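PDB 2HFS: mevalonate kinase, putative from Leishmania major, which probably phosphorylates (R)-mevalonate with ATP to give (R)-5-phosphomevalonate, an early step of isoprenoid and sterol biosynthesis. Local coordinates for residues A[11-17]-A[44-50]. Numbering follows the deposited sequence.
Sequences KTTGKNI and YTECRLE
A loop can pair discontinuously with a strand of a sheet; here residues 11-17, leading into strand 17-25, meet extended residues 44-50 of strand 36-52 at two points. At one end Lys11 bridges Glu50 (CA-CA 4.0 Å); at the other, Ile17 and Glu46 form an antiparallel non-hydrogen-bonded pair (CA-CA 4.2 Å), the register having shifted by two residues. Thr12 N donates to Leu49 O (2.9 Å), and the p rotamer of Thr12 lets its OG1 replace a backbone carbonyl, accepting from Leu49 N at 3.1 Å. Thr13 (phi/psi -129/-5), its CB pointing away, breaks the extended run. Beyond Gly14, Cys47 N binds Asn16 O (3.0 Å). A water accepts from Asn16 N (2.9 Å) and lies 2.8 Å from Cys47 O. Lys15 NZ donates to Tyr44 OH (2.7 Å) and forms a salt bridge with Glu46 OE1 (3.3 Å, a weak hydrogen bond), while Ile17 CG2 packs on Tyr44 CD1 (3.3 Å). Glu128 of helix 114-130 binds Thr13 N, Gly14 N and Asn16 ND2. Such interrupted pairing here leads into the first strand of a GHMP kinase's N-terminal sheet.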
ATOM      1  N   LYS A  11     -26.380   6.825 -11.090  1.00 12.77           N
ATOM      2  CA  LYS A  11     -25.873   6.155  -9.910  1.00 12.38           C
ATOM      3  C   LYS A  11     -25.003   5.009 -10.406  1.00 11.65           C
ATOM      4  O   LYS A  11     -25.388   4.338 -11.358  1.00 11.42           O
ATOM      5  CB  LYS A  11     -27.068   5.639  -9.088  1.00 13.25           C
ATOM      6  CG  LYS A  11     -26.745   4.887  -7.801  1.00 15.16           C
ATOM      7  CD  LYS A  11     -28.038   4.258  -7.190  1.00 14.03           C
ATOM      8  CE  LYS A  11     -27.752   3.696  -5.789  1.00 17.42           C
ATOM      9  NZ  LYS A  11     -28.979   3.286  -4.998  1.00 20.45           N
ATOM     10  N   THR A  12     -23.840   4.780  -9.778  1.00  9.17           N
ATOM     11  CA  THR A  12     -23.048   3.569 -10.077  1.00  8.64           C
ATOM     12  C   THR A  12     -23.700   2.292  -9.561  1.00  9.46           C
ATOM     13  O   THR A  12     -24.382   2.307  -8.528  1.00  9.60           O
ATOM     14  CB  THR A  12     -21.596   3.678  -9.533  1.00  7.16           C
ATOM     15  OG1 THR A  12     -21.622   3.902  -8.116  1.00  7.22           O
ATOM     16  CG2 THR A  12     -20.908   4.890 -10.122  1.00  7.12           C
ATOM     17  N   THR A  13     -23.486   1.196 -10.295  1.00  8.62           N
ATOM     18  CA  THR A  13     -24.044  -0.120  -9.979  1.00  9.82           C
ATOM     19  C   THR A  13     -22.961  -1.193  -9.976  1.00  9.29           C
ATOM     20  O   THR A  13     -23.231  -2.362  -9.667  1.00  8.84           O
ATOM     21  CB  THR A  13     -25.117  -0.549 -11.014  1.00  9.14           C
ATOM     22  OG1 THR A  13     -24.531  -0.581 -12.339  1.00 12.56           O
ATOM     23  CG2 THR A  13     -26.263   0.468 -11.109  1.00  9.49           C
ATOM     24  N   GLY A  14     -21.741  -0.800 -10.342  1.00  9.99           N
ATOM     25  CA  GLY A  14     -20.624  -1.746 -10.400  1.00  9.20           C
ATOM     26  C   GLY A  14     -19.942  -1.832  -9.051  1.00 10.55           C
ATOM     27  O   GLY A  14     -20.441  -1.257  -8.070  1.00 10.25           O
ATOM     28  N   LYS A  15     -18.798  -2.520  -9.005  1.00 10.08           N
ATOM     29  CA  LYS A  15     -17.995  -2.613  -7.793  1.00 12.38           C
ATOM     30  C   LYS A  15     -16.624  -1.936  -8.002  1.00 11.49           C
ATOM     31  O   LYS A  15     -15.629  -2.578  -8.385  1.00 12.58           O
ATOM     32  CB  LYS A  15     -17.858  -4.066  -7.334  1.00 13.65           C
ATOM     33  CG  LYS A  15     -17.211  -4.214  -5.961  1.00 15.55           C
ATOM     34  CD  LYS A  15     -17.576  -5.541  -5.299  1.00 20.70           C
ATOM     35  CE  LYS A  15     -16.925  -5.653  -3.935  1.00 21.50           C
ATOM     36  NZ  LYS A  15     -17.639  -4.805  -2.946  1.00 23.56           N
ATOM     37  N   ASN A  16     -16.604  -0.624  -7.767  1.00 10.54           N
ATOM     38  CA  ASN A  16     -15.441   0.212  -8.044  1.00  7.73           C
ATOM     39  C   ASN A  16     -14.545   0.288  -6.838  1.00  8.25           C
ATOM     40  O   ASN A  16     -14.862   0.962  -5.871  1.00  9.03           O
ATOM     41  CB  ASN A  16     -15.883   1.600  -8.474  1.00  8.07           C
ATOM     42  CG  ASN A  16     -16.696   1.557  -9.731  1.00  8.55           C
ATOM     43  OD1 ASN A  16     -16.193   1.183 -10.801  1.00 11.44           O
ATOM     44  ND2 ASN A  16     -17.964   1.880  -9.609  1.00 10.69           N
ATOM     45  N   ILE A  17     -13.423  -0.419  -6.915  1.00  8.40           N
ATOM     46  CA  ILE A  17     -12.564  -0.564  -5.756  1.00  8.73           C
ATOM     47  C   ILE A  17     -11.108  -0.214  -6.063  1.00  8.73           C
ATOM     48  O   ILE A  17     -10.690  -0.208  -7.231  1.00  7.95           O
ATOM     49  CB  ILE A  17     -12.646  -2.022  -5.226  1.00  9.12           C
ATOM     50  CG1 ILE A  17     -11.909  -2.980  -6.171  1.00  9.50           C
ATOM     51  CG2 ILE A  17     -14.120  -2.454  -4.990  1.00  9.55           C
ATOM     52  CD1 ILE A  17     -11.931  -4.433  -5.745  1.00 12.54           C
ATOM     53  N   TYR A  44      -9.911  -3.911   0.238  1.00  7.49           N
ATOM     54  CA  TYR A  44     -10.070  -2.818  -0.717  1.00  8.29           C
ATOM     55  C   TYR A  44     -10.902  -1.707  -0.145  1.00  7.41           C
ATOM     56  O   TYR A  44     -11.595  -1.876   0.872  1.00  5.67           O
ATOM     57  CB  TYR A  44     -10.737  -3.341  -1.999  1.00  9.24           C
ATOM     58  CG  TYR A  44     -12.089  -3.940  -1.747  1.00  8.99           C
ATOM     59  CD1 TYR A  44     -13.248  -3.158  -1.844  1.00 10.47           C
ATOM     60  CD2 TYR A  44     -12.221  -5.283  -1.388  1.00  8.16           C
ATOM     61  CE1 TYR A  44     -14.498  -3.694  -1.597  1.00  9.27           C
ATOM     62  CE2 TYR A  44     -13.482  -5.840  -1.135  1.00 11.04           C
ATOM     63  CZ  TYR A  44     -14.605  -5.037  -1.235  1.00 10.61           C
ATOM     64  OH  TYR A  44     -15.843  -5.564  -1.007  1.00  9.85           O
ATOM     65  N   THR A  45     -10.823  -0.559  -0.808  1.00  6.69           N
ATOM     66  CA  THR A  45     -11.697   0.553  -0.520  1.00  8.45           C
ATOM     67  C   THR A  45     -12.636   0.647  -1.737  1.00  9.10           C
ATOM     68  O   THR A  45     -12.180   0.551  -2.902  1.00  8.33           O
ATOM     69  CB  THR A  45     -10.853   1.842  -0.366  1.00  9.38           C
ATOM     70  OG1 THR A  45     -10.136   1.800   0.883  1.00  6.90           O
ATOM     71  CG2 THR A  45     -11.732   3.063  -0.234  1.00 10.76           C
ATOM     72  N   GLU A  46     -13.936   0.776  -1.470  1.00  7.63           N
ATOM     73  CA  GLU A  46     -14.929   0.929  -2.552  1.00  8.75           C
ATOM     74  C   GLU A  46     -15.523   2.345  -2.585  1.00  8.99           C
ATOM     75  O   GLU A  46     -15.747   2.951  -1.522  1.00  8.09           O
ATOM     76  CB  GLU A  46     -16.025  -0.131  -2.421  1.00  9.62           C
ATOM     77  CG  GLU A  46     -17.185   0.082  -3.397  1.00 12.08           C
ATOM     78  CD  GLU A  46     -18.250  -1.000  -3.339  1.00 15.12           C
ATOM     79  OE1 GLU A  46     -18.430  -1.621  -2.270  1.00 18.62           O
ATOM     80  OE2 GLU A  46     -18.913  -1.218  -4.382  1.00 19.15           O
ATOM     81  N   CYS A  47     -15.729   2.877  -3.796  1.00  9.29           N
ATOM     82  CA  CYS A  47     -16.380   4.170  -4.002  1.00  9.55           C
ATOM     83  C   CYS A  47     -17.676   3.971  -4.803  1.00 10.80           C
ATOM     84  O   CYS A  47     -17.692   3.273  -5.832  1.00  9.64           O
ATOM     85  CB  CYS A  47     -15.436   5.166  -4.704  1.00 10.39           C
ATOM     86  SG  CYS A  47     -16.263   6.694  -5.216  1.00 11.17           S
ATOM     87  N   ARG A  48     -18.760   4.562  -4.300  1.00 10.75           N
ATOM     88  CA  ARG A  48     -20.046   4.599  -4.984  1.00 12.15           C
ATOM     89  C   ARG A  48     -20.370   6.064  -5.204  1.00 11.87           C
ATOM     90  O   ARG A  48     -20.134   6.903  -4.309  1.00 11.18           O
ATOM     91  CB  ARG A  48     -21.153   3.986  -4.118  1.00 12.22           C
ATOM     92  CG  ARG A  48     -21.100   2.486  -3.895  1.00 12.50           C
ATOM     93  CD  ARG A  48     -22.224   1.948  -2.971  1.00 16.66           C
ATOM     94  NE  ARG A  48     -23.525   1.952  -3.644  1.00 24.18           N
ATOM     95  CZ  ARG A  48     -24.576   1.185  -3.324  1.00 25.76           C
ATOM     96  NH1 ARG A  48     -24.503   0.311  -2.325  1.00 24.70           N
ATOM     97  NH2 ARG A  48     -25.702   1.285  -4.023  1.00 23.42           N
ATOM     98  N   LEU A  49     -20.920   6.353  -6.378  1.00 10.75           N
ATOM     99  CA  LEU A  49     -21.285   7.698  -6.775  1.00  9.71           C
ATOM    100  C   LEU A  49     -22.726   7.773  -7.265  1.00 10.21           C
ATOM    101  O   LEU A  49     -23.237   6.824  -7.837  1.00  9.44           O
ATOM    102  CB  LEU A  49     -20.374   8.159  -7.912  1.00 11.02           C
ATOM    103  CG  LEU A  49     -18.888   8.321  -7.610  1.00  9.55           C
ATOM    104  CD1 LEU A  49     -18.214   8.735  -8.909  1.00  6.57           C
ATOM    105  CD2 LEU A  49     -18.663   9.389  -6.528  1.00  7.21           C
ATOM    106  N   GLU A  50     -23.364   8.910  -7.029  1.00 10.50           N
ATOM    107  CA  GLU A  50     -24.617   9.243  -7.686  1.00 10.96           C
ATOM    108  C   GLU A  50     -24.763  10.743  -7.854  1.00 11.19           C
ATOM    109  O   GLU A  50     -24.161  11.522  -7.114  1.00 10.68           O
ATOM    110  CB  GLU A  50     -25.785   8.679  -6.912  1.00 12.92           C
ATOM    111  CG  GLU A  50     -25.836   9.134  -5.471  1.00 15.61           C
ATOM    112  CD  GLU A  50     -27.002   8.490  -4.773  1.00 17.65           C
ATOM    113  OE1 GLU A  50     -26.904   7.293  -4.438  1.00 18.63           O
ATOM    114  OE2 GLU A  50     -28.021   9.173  -4.605  1.00 17.08           O
TER
HETATM  115  O   HOH W   1     -29.570   6.322  -4.327  1.00 28.02           O
HETATM  116  O   HOH W   2     -24.154   3.683  -6.086  1.00 16.68           O
HETATM  117  O   HOH W   3     -18.788   0.850  -6.540  1.00 18.75           O